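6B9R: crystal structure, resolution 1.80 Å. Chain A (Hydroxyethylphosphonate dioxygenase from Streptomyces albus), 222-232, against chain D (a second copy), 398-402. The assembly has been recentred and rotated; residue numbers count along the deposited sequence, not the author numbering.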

# COMPACT_ATOMS: atom_id res chain seq x y z
N THR A 222 -11.45 6.02 -9.00
CA THR A 222 -12.48 7.05 -8.75
C THR A 222 -12.01 8.44 -9.12
O THR A 222 -12.84 9.30 -9.44
CB THR A 222 -12.92 7.09 -7.28
OG1 THR A 222 -11.82 7.52 -6.45
CG2 THR A 222 -13.46 5.73 -6.82
N PHE A 223 -10.70 8.71 -9.03
CA PHE A 223 -10.21 10.04 -9.39
C PHE A 223 -10.28 10.28 -10.89
O PHE A 223 -10.47 11.42 -11.33
CB PHE A 223 -8.77 10.25 -8.94
CG PHE A 223 -8.53 9.96 -7.49
CD1 PHE A 223 -9.53 10.10 -6.55
CD2 PHE A 223 -7.26 9.57 -7.07
CE1 PHE A 223 -9.28 9.83 -5.22
CE2 PHE A 223 -7.02 9.30 -5.74
CZ PHE A 223 -8.03 9.44 -4.81
N GLY A 224 -10.13 9.23 -11.69
CA GLY A 224 -10.18 9.36 -13.13
C GLY A 224 -8.79 9.38 -13.76
O GLY A 224 -7.76 9.42 -13.09
N ARG A 225 -8.80 9.39 -15.09
CA ARG A 225 -7.58 9.19 -15.87
C ARG A 225 -6.64 10.39 -15.80
O ARG A 225 -5.42 10.23 -15.71
CB ARG A 225 -7.97 8.89 -17.32
CG ARG A 225 -6.83 8.50 -18.20
CD ARG A 225 -7.35 8.24 -19.60
NE ARG A 225 -6.32 7.65 -20.43
CZ ARG A 225 -6.57 6.76 -21.38
NH1 ARG A 225 -5.58 6.27 -22.10
NH2 ARG A 225 -7.82 6.35 -21.59
N ALA A 226 -7.19 11.61 -15.84
CA ALA A 226 -6.35 12.80 -15.80
C ALA A 226 -5.63 12.94 -14.47
O ALA A 226 -4.41 13.15 -14.43
CB ALA A 226 -7.21 14.04 -16.10
N VAL A 227 -6.36 12.84 -13.35
CA VAL A 227 -5.72 12.92 -12.04
C VAL A 227 -4.68 11.80 -11.88
O VAL A 227 -3.56 12.04 -11.40
CB VAL A 227 -6.78 12.86 -10.91
CG1 VAL A 227 -6.11 12.65 -9.55
CG2 VAL A 227 -7.58 14.15 -10.89
N THR A 228 -5.03 10.59 -12.30
CA THR A 228 -4.12 9.46 -12.15
C THR A 228 -2.84 9.69 -12.95
O THR A 228 -1.73 9.54 -12.42
CB THR A 228 -4.81 8.16 -12.58
OG1 THR A 228 -5.86 7.88 -11.65
CG2 THR A 228 -3.84 7.01 -12.57
N SER A 229 -2.98 10.07 -14.22
CA SER A 229 -1.81 10.38 -15.03
C SER A 229 -0.94 11.43 -14.35
O SER A 229 0.29 11.31 -14.35
CB SER A 229 -2.24 10.88 -16.42
OG SER A 229 -2.78 9.83 -17.18
N SER A 230 -1.57 12.43 -13.73
CA SER A 230 -0.81 13.53 -13.14
C SER A 230 -0.03 13.12 -11.90
O SER A 230 0.94 13.79 -11.54
CB SER A 230 -1.75 14.69 -12.78
OG SER A 230 -2.45 14.44 -11.57
N LEU A 231 -0.42 12.02 -11.24
CA LEU A 231 0.35 11.54 -10.09
C LEU A 231 1.58 10.73 -10.49
O LEU A 231 2.41 10.45 -9.61
CB LEU A 231 -0.56 10.70 -9.19
CG LEU A 231 -1.78 11.46 -8.69
CD1 LEU A 231 -2.65 10.57 -7.81
CD2 LEU A 231 -1.35 12.69 -7.94
N ALA A 232 1.72 10.37 -11.76
CA ALA A 232 2.87 9.56 -12.18
C ALA A 232 4.18 10.28 -11.90
O ALA A 232 4.28 11.50 -12.03
CB ALA A 232 2.77 9.24 -13.67
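Chain D (398-402) VIPGI

What shape does chain D take as it meets chain A? The five residues form no regular helix; instead a type II beta turn runs from Ile399(D) to Ile402(D), with Pro400(D) and Gly401(D) at its two central positions. This turn lies against the helix of residues 225-231 and against Phe223(A) just before it. The two segments advance in the same sense, Ile399(D) lying nearest Phe223(A) with 7.1 Å between their CA atoms, and Gly401(D) nearest Val227(A) with 5.4 Å between theirs.

Which residues cover the most surface? Pro400(D) and Phe223(A) do, and they meet directly. The CD atom of Pro400(D) sits over one face of the Phe223(A) ring, 3.9 Å from its centroid and 28° off the ring normal, a CH-pi contact; its closest approach is 3.4 Å, to CZ of Phe223(A). The preceding Ile399(D) adds an apolar contact, its CB 4.0 Å from CE1 of Phe223(A), while CB of Pro400(D) lies 4.3 Å from CD1 of Leu231(A), so that one proline ring touches residues eight positions apart in the sequence.

What does Val227(A) meet? The CA-to-CB bond of Val227(A) points toward the turn, and its CG1 packs 3.2 Å from the carbonyl O of Pro400(D) and 4.3 Å from CA of Gly401(D). Glycine suits this place twice over: a CB there would come 2.9 Å from CG1 of Val227(A), a clash, and with phi at 90° it would also press on the carbonyl O of Pro400(D).

Does anything polar join the chains? No direct hydrogen bond does, so packing dominates. One water donates to O of Gly401(D) at 2.9 Å and, weakly, to OG of Ser230(A) at 3.3 Å; that same OG donates to O of Val227(A) at 2.6 Å, within its own helix.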

# COMPACT_ATOMS: atom_id res chain seq x y z
N VAL D 398 -11.03 17.15 -0.37
CA VAL D 398 -10.49 17.35 -1.71
C VAL D 398 -9.71 16.10 -2.11
O VAL D 398 -8.83 15.65 -1.37
CB VAL D 398 -9.56 18.58 -1.79
CG1 VAL D 398 -9.30 18.97 -3.24
CG2 VAL D 398 -10.11 19.78 -1.00
N ILE D 399 -10.02 15.54 -3.28
CA ILE D 399 -9.24 14.41 -3.82
C ILE D 399 -7.86 14.88 -4.25
O ILE D 399 -7.63 16.09 -4.44
CB ILE D 399 -9.97 13.73 -4.99
CG1 ILE D 399 -9.94 14.62 -6.24
CG2 ILE D 399 -11.42 13.40 -4.59
CD1 ILE D 399 -10.48 13.94 -7.49
N PRO D 400 -6.90 13.97 -4.43
CA PRO D 400 -5.60 14.36 -5.01
C PRO D 400 -5.74 15.01 -6.37
O PRO D 400 -6.65 14.69 -7.15
CB PRO D 400 -4.86 13.02 -5.13
CG PRO D 400 -5.44 12.17 -4.08
CD PRO D 400 -6.90 12.58 -3.95
N GLY D 401 -4.81 15.90 -6.68
CA GLY D 401 -4.67 16.40 -8.04
C GLY D 401 -5.48 17.63 -8.37
O GLY D 401 -5.48 18.05 -9.54
N ILE D 402 -6.16 18.21 -7.40
CA ILE D 402 -7.03 19.36 -7.62
C ILE D 402 -6.24 20.63 -7.37
O ILE D 402 -5.57 20.77 -6.34
CB ILE D 402 -8.25 19.31 -6.69
CG1 ILE D 402 -9.03 17.99 -6.87
CG2 ILE D 402 -9.14 20.53 -6.92
CD1 ILE D 402 -9.57 17.78 -8.27
O HOH W 1 -4.65 16.91 -12.04